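Local coordinates for putative pachytene checkpoint protein 2 (Caenorhabditis elegans, PDB 4XGU) that is a protein-remodelling AAA+ ATPase that binds and hydrolyses ATP and probably plays a key role in chromosome recombination during meiosis, at residues 14-19 and 98-103; 47-52 and 66-71. All blocks are in the same frame, centred on the assembly; numbering follows the deposited sequence.

Both contacts lie in the Pch2 N-terminal domain and meet in one three-stranded mixed sheet, in which strand 12-16 runs between strands 68-72 and 95-98. Contact 1 (14-19 with 98-103) joins the central strand to its parallel neighbour; contact 2 (47-52 with 66-71) lays an irregular segment along the other outer strand. Their centres are about 12 Å apart, and probable hydrogen bonds from R16 N to K68 O and from V70 N to E14 O connect them. The sheet brings together segments far apart in sequence, 14-19 and 98-103, with contact 2 formed by the chain between them. N-terminal domains of AAA+ remodellers commonly engage substrates or adaptors, and this one probably does likewise.

Contact 1. Residues 14-19 and 98-103; sequences EIRICQ and YKLHKD
Y98 packs its ring against R16 where strands 12-16 and 95-98 pair in parallel. Y98 N donates to I15 O and Y98 O accepts from I17 N, both at 2.9 Å, so one residue brackets R16 with two backbone bonds. Y98 CG lies between its backbone N and carbonyl carbon (chi1 69°), and R16 CB sits over one ring face, 4.0 Å from the centroid of the Y98 ring, in a CH-pi contact. The R16 side chain then carries its guanidinium past L100, whose CD2 lies over one face, 3.7 Å above the plane and offset toward the rim, while Y98 OH is near the plane at the edge; NH2 continues to a salt bridge with D133.

Past the strand, K99 bends back to Q19. K99 NZ donates to Q19 O at 2.8 Å, tilted 23° from the carbonyl plane, and also bonds F21 O. Q19 NE2 returns a weak hydrogen bond to L100 O at 3.4 Å. Y98 and E14 also touch I198 of helix 185-199, bringing this strand pair onto the ATPase core. Two carbonyl oxygens would probably favour the charged form of K99, which ties down the turn beyond the central strand.

Contact 2. Residues 47-52 and 66-71; sequences WKPISS and FEKLVI
I50 and L69 form a single antiparallel bridge, a hydrogen-bonded pair with CA atoms 5.5 Å apart, in which I50 N donates to L69 O at 2.9 Å and L69 N returns a nearly straight bond (173°) to I50 O, and W47 N also bonds I71 O.

V70 meets the other segment with both methyls. V70 CG1, anti to the backbone N (chi1 -170°), rests against the W47 main chain, 3.9 Å from W47 C, whereas V70 CG2 touches P49 CB at 3.8 Å. The W47 indole itself turns from the strand to touch M150 of helix 145-161, and its NE1 bonds T73 O. K68 runs extended beside the P49 ring, pointing the same way, with K68 CE 3.6 Å from P49 CB; the ammonium beyond makes long, weak ion pairs with D133 and E137.

Segment 47-52 thus borders strand 68-72 on the edge away from strand 12-16. E67 and K68 both face R16 of the central strand, a classic beta bulge. Next to the bulge, the F66 ring directs CE2 at I50 O, which lies 3.6 Å away at the ring edge, near its plane; CZ approaches S52 CA, and L69 CD2 lies over one face, offset toward the rim. An alanine in place of F66 would probably open a gap beside I50 O, S51 O and S52 CA and leave L69 CD2 without the ring it packs on. L69 reaches on to A40 of helix 30-41, and L69 CG lies 4.4 Å from I50 CB.

Contact 1. Residues 14-19 and 98-103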
loop_
_atom_site.group_PDB
_atom_site.type_symbol
_atom_site.label_atom_id
_atom_site.label_comp_id
_atom_site.label_asym_id
_atom_site.label_seq_id
_atom_site.Cartn_x
_atom_site.Cartn_y
_atom_site.Cartn_z
ATOM N N GLU B 14 -27.720 34.263 35.114
ATOM C CA GLU B 14 -27.978 34.731 33.762
ATOM C C GLU B 14 -29.430 35.162 33.665
ATOM O O GLU B 14 -30.328 34.409 34.032
ATOM C CB GLU B 14 -27.670 33.638 32.738
ATOM C CG GLU B 14 -26.285 33.028 32.885
ATOM C CD GLU B 14 -26.110 31.756 32.072
ATOM O OE1 GLU B 14 -26.999 31.451 31.247
ATOM O OE2 GLU B 14 -25.086 31.062 32.261
ATOM N N ILE B 15 -29.659 36.378 33.185
ATOM C CA ILE B 15 -31.011 36.910 33.093
ATOM C C ILE B 15 -31.318 37.395 31.685
ATOM O O ILE B 15 -30.646 38.285 31.165
ATOM C CB ILE B 15 -31.220 38.069 34.082
ATOM C CG1 ILE B 15 -30.982 37.597 35.517
ATOM C CG2 ILE B 15 -32.616 38.653 33.935
ATOM C CD1 ILE B 15 -31.089 38.704 36.547
ATOM N N ARG B 16 -32.335 36.806 31.066
ATOM C CA ARG B 16 -32.760 37.222 29.736
ATOM C C ARG B 16 -33.825 38.311 29.817
ATOM O O ARG B 16 -34.923 38.078 30.326
ATOM C CB ARG B 16 -33.299 36.031 28.941
ATOM C CG ARG B 16 -33.609 36.355 27.488
ATOM C CD ARG B 16 -34.785 35.547 26.972
ATOM N NE ARG B 16 -34.629 34.118 27.218
ATOM C CZ ARG B 16 -35.571 33.217 26.962
ATOM N NH1 ARG B 16 -36.733 33.601 26.451
ATOM N NH2 ARG B 16 -35.355 31.934 27.215
ATOM N N ILE B 17 -33.500 39.499 29.314
ATOM C CA ILE B 17 -34.470 40.588 29.248
ATOM C C ILE B 17 -35.178 40.633 27.899
ATOM O O ILE B 17 -34.806 39.920 26.965
ATOM C CB ILE B 17 -33.812 41.956 29.493
ATOM C CG1 ILE B 17 -32.518 42.071 28.688
ATOM C CG2 ILE B 17 -33.551 42.165 30.973
ATOM C CD1 ILE B 17 -31.774 43.364 28.918
ATOM N N CYS B 18 -36.201 41.474 27.805
ATOM C CA CYS B 18 -36.922 41.663 26.553
ATOM C C CYS B 18 -36.080 42.456 25.567
ATOM O O CYS B 18 -35.177 43.191 25.964
ATOM C CB CYS B 18 -38.256 42.377 26.793
ATOM S SG CYS B 18 -39.704 41.291 26.774
ATOM N N GLN B 19 -36.378 42.307 24.279
ATOM C CA GLN B 19 -35.726 43.116 23.259
ATOM C C GLN B 19 -36.134 44.570 23.441
ATOM O O GLN B 19 -35.304 45.472 23.323
ATOM C CB GLN B 19 -36.076 42.635 21.848
ATOM C CG GLN B 19 -35.356 41.366 21.405
ATOM C CD GLN B 19 -35.972 40.104 21.981
ATOM O OE1 GLN B 19 -37.078 40.128 22.526
ATOM N NE2 GLN B 19 -35.258 38.990 21.859
ATOM N N TYR B 98 -28.815 39.634 29.374
ATOM C CA TYR B 98 -28.638 39.397 27.946
ATOM C C TYR B 98 -29.968 39.340 27.200
ATOM O O TYR B 98 -31.020 39.127 27.799
ATOM C CB TYR B 98 -27.868 38.095 27.718
ATOM C CG TYR B 98 -28.656 36.855 28.088
ATOM C CD1 TYR B 98 -28.780 36.452 29.413
ATOM C CD2 TYR B 98 -29.270 36.085 27.114
ATOM C CE1 TYR B 98 -29.500 35.316 29.756
ATOM C CE2 TYR B 98 -29.993 34.951 27.445
ATOM C CZ TYR B 98 -30.105 34.572 28.767
ATOM O OH TYR B 98 -30.823 33.444 29.095
ATOM N N LYS B 99 -29.904 39.530 25.886
ATOM C CA LYS B 99 -31.051 39.317 25.009
ATOM C C LYS B 99 -30.576 38.456 23.840
ATOM O O LYS B 99 -29.541 38.745 23.248
ATOM C CB LYS B 99 -31.630 40.655 24.530
ATOM C CG LYS B 99 -30.615 41.574 23.862
ATOM C CD LYS B 99 -31.271 42.818 23.294
ATOM C CE LYS B 99 -32.002 43.592 24.375
ATOM N NZ LYS B 99 -32.677 44.795 23.826
ATOM N N LEU B 100 -31.303 37.390 23.521
ATOM C CA LEU B 100 -30.873 36.456 22.484
ATOM C C LEU B 100 -31.237 36.938 21.097
ATOM O O LEU B 100 -32.301 37.523 20.902
ATOM C CB LEU B 100 -31.484 35.070 22.709
ATOM C CG LEU B 100 -32.824 34.880 23.415
ATOM C CD1 LEU B 100 -34.056 35.237 22.555
ATOM C CD2 LEU B 100 -32.875 33.480 23.972
ATOM N N HIS B 101 -30.361 36.673 20.133
ATOM C CA HIS B 101 -30.633 37.049 18.757
ATOM C C HIS B 101 -31.477 35.966 18.102
ATOM O O HIS B 101 -31.262 34.777 18.346
ATOM C CB HIS B 101 -29.334 37.259 17.974
ATOM C CG HIS B 101 -28.194 37.757 18.809
ATOM N ND1 HIS B 101 -27.881 39.095 18.928
ATOM C CD2 HIS B 101 -27.288 37.092 19.562
ATOM C CE1 HIS B 101 -26.835 39.230 19.725
ATOM N NE2 HIS B 101 -26.456 38.029 20.122
ATOM N N LYS B 102 -32.439 36.374 17.279
ATOM C CA LYS B 102 -33.287 35.427 16.555
ATOM C C LYS B 102 -32.963 35.443 15.074
ATOM O O LYS B 102 -33.699 34.887 14.254
ATOM C CB LYS B 102 -34.772 35.736 16.775
ATOM C CG LYS B 102 -35.066 37.127 17.305
ATOM C CD LYS B 102 -36.384 37.135 18.063
ATOM C CE LYS B 102 -36.332 36.174 19.241
ATOM N NZ LYS B 102 -37.652 36.029 19.916
ATOM N N ASP B 103 -31.845 36.085 14.751
ATOM C CA ASP B 103 -31.392 36.260 13.378
ATOM C C ASP B 103 -31.282 34.927 12.641
ATOM O O ASP B 103 -31.466 34.863 11.426
ATOM C CB ASP B 103 -30.041 36.978 13.369
ATOM C CG ASP B 103 -29.975 38.118 14.374
ATOM O OD1 ASP B 103 -30.948 38.305 15.138
ATOM O OD2 ASP B 103 -28.942 38.817 14.407
#

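Contact 2. Residues 47-52 and 66-71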
loop_
_atom_site.group_PDB
_atom_site.type_symbol
_atom_site.label_atom_id
_atom_site.label_comp_id
_atom_site.label_asym_id
_atom_site.label_seq_id
_atom_site.Cartn_x
_atom_site.Cartn_y
_atom_site.Cartn_z
ATOM N N TRP B 47 -28.739 25.532 38.075
ATOM C CA TRP B 47 -28.808 25.487 36.611
ATOM C C TRP B 47 -30.212 25.224 36.073
ATOM O O TRP B 47 -30.384 24.945 34.886
ATOM C CB TRP B 47 -27.849 24.429 36.063
ATOM C CG TRP B 47 -26.442 24.660 36.469
ATOM C CD1 TRP B 47 -25.705 23.912 37.339
ATOM C CD2 TRP B 47 -25.595 25.727 36.035
ATOM N NE1 TRP B 47 -24.444 24.442 37.466
ATOM C CE2 TRP B 47 -24.351 25.560 36.677
ATOM C CE3 TRP B 47 -25.764 26.808 35.164
ATOM C CZ2 TRP B 47 -23.284 26.433 36.475
ATOM C CZ3 TRP B 47 -24.705 27.673 34.965
ATOM C CH2 TRP B 47 -23.481 27.480 35.615
ATOM N N LYS B 48 -31.212 25.313 36.941
ATOM C CA LYS B 48 -32.594 25.142 36.513
ATOM C C LYS B 48 -33.286 26.496 36.440
ATOM O O LYS B 48 -33.391 27.201 37.446
ATOM C CB LYS B 48 -33.339 24.197 37.456
ATOM C CG LYS B 48 -33.439 22.768 36.940
ATOM C CD LYS B 48 -32.097 22.248 36.446
ATOM C CE LYS B 48 -32.256 20.922 35.718
ATOM N NZ LYS B 48 -30.982 20.462 35.098
ATOM N N PRO B 49 -33.759 26.862 35.241
ATOM C CA PRO B 49 -34.283 28.199 34.954
ATOM C C PRO B 49 -35.654 28.469 35.562
ATOM O O PRO B 49 -36.542 27.618 35.533
ATOM C CB PRO B 49 -34.363 28.216 33.427
ATOM C CG PRO B 49 -34.604 26.799 33.059
ATOM C CD PRO B 49 -33.836 25.979 34.065
ATOM N N ILE B 50 -35.806 29.668 36.110
ATOM C CA ILE B 50 -37.078 30.134 36.626
ATOM C C ILE B 50 -37.649 31.171 35.670
ATOM O O ILE B 50 -36.941 32.090 35.258
ATOM C CB ILE B 50 -36.926 30.740 38.025
ATOM C CG1 ILE B 50 -36.439 29.674 39.006
ATOM C CG2 ILE B 50 -38.237 31.352 38.489
ATOM C CD1 ILE B 50 -36.306 30.171 40.423
ATOM N N SER B 51 -38.921 31.023 35.314
ATOM C CA SER B 51 -39.534 31.903 34.325
ATOM C C SER B 51 -40.463 32.934 34.956
ATOM O O SER B 51 -40.922 33.857 34.284
ATOM C CB SER B 51 -40.305 31.084 33.293
ATOM O OG SER B 51 -41.436 30.468 33.885
ATOM N N SER B 52 -40.737 32.782 36.246
ATOM C CA SER B 52 -41.678 33.673 36.909
ATOM C C SER B 52 -41.537 33.664 38.425
ATOM O O SER B 52 -41.152 32.657 39.025
ATOM C CB SER B 52 -43.112 33.297 36.521
ATOM O OG SER B 52 -44.061 34.104 37.199
ATOM N N PHE B 66 -37.690 40.541 33.769
ATOM C CA PHE B 66 -37.021 39.464 33.048
ATOM C C PHE B 66 -37.961 38.562 32.256
ATOM O O PHE B 66 -39.174 38.553 32.468
ATOM C CB PHE B 66 -36.215 38.612 34.027
ATOM C CG PHE B 66 -37.059 37.749 34.925
ATOM C CD1 PHE B 66 -37.776 38.303 35.969
ATOM C CD2 PHE B 66 -37.124 36.380 34.729
ATOM C CE1 PHE B 66 -38.546 37.509 36.800
ATOM C CE2 PHE B 66 -37.892 35.582 35.556
ATOM C CZ PHE B 66 -38.604 36.148 36.592
ATOM N N GLU B 67 -37.375 37.801 31.340
ATOM C CA GLU B 67 -38.110 36.838 30.534
ATOM C C GLU B 67 -37.781 35.434 31.031
ATOM O O GLU B 67 -38.594 34.519 30.937
ATOM C CB GLU B 67 -37.755 36.995 29.052
ATOM C CG GLU B 67 -38.906 36.736 28.090
ATOM C CD GLU B 67 -38.608 37.211 26.675
ATOM O OE1 GLU B 67 -37.595 36.768 26.091
ATOM O OE2 GLU B 67 -39.389 38.033 26.148
ATOM N N LYS B 68 -36.578 35.287 31.578
ATOM C CA LYS B 68 -36.101 34.016 32.111
ATOM C C LYS B 68 -34.782 34.231 32.840
ATOM O O LYS B 68 -33.926 34.987 32.378
ATOM C CB LYS B 68 -35.937 32.986 30.989
ATOM C CG LYS B 68 -35.075 31.780 31.329
ATOM C CD LYS B 68 -35.145 30.748 30.209
ATOM C CE LYS B 68 -33.952 29.806 30.232
ATOM N NZ LYS B 68 -34.001 28.815 29.117
ATOM N N LEU B 69 -34.620 33.589 33.991
ATOM C CA LEU B 69 -33.361 33.691 34.711
ATOM C C LEU B 69 -32.846 32.314 35.104
ATOM O O LEU B 69 -33.624 31.387 35.328
ATOM C CB LEU B 69 -33.509 34.584 35.950
ATOM C CG LEU B 69 -34.157 34.023 37.217
ATOM C CD1 LEU B 69 -33.127 33.423 38.170
ATOM C CD2 LEU B 69 -34.952 35.109 37.914
ATOM N N VAL B 70 -31.524 32.190 35.168
ATOM C CA VAL B 70 -30.872 30.965 35.611
ATOM C C VAL B 70 -29.863 31.294 36.700
ATOM O O VAL B 70 -29.103 32.251 36.577
ATOM C CB VAL B 70 -30.144 30.244 34.460
ATOM C CG1 VAL B 70 -29.681 28.864 34.910
ATOM C CG2 VAL B 70 -31.039 30.139 33.235
ATOM N N ILE B 71 -29.870 30.511 37.773
ATOM C CA ILE B 71 -28.849 30.619 38.807
ATOM C C ILE B 71 -28.086 29.307 38.908
ATOM O O ILE B 71 -28.670 28.258 39.180
ATOM C CB ILE B 71 -29.453 30.968 40.171
ATOM C CG1 ILE B 71 -30.148 32.326 40.106
ATOM C CG2 ILE B 71 -28.373 30.973 41.245
ATOM C CD1 ILE B 71 -30.716 32.775 41.426
#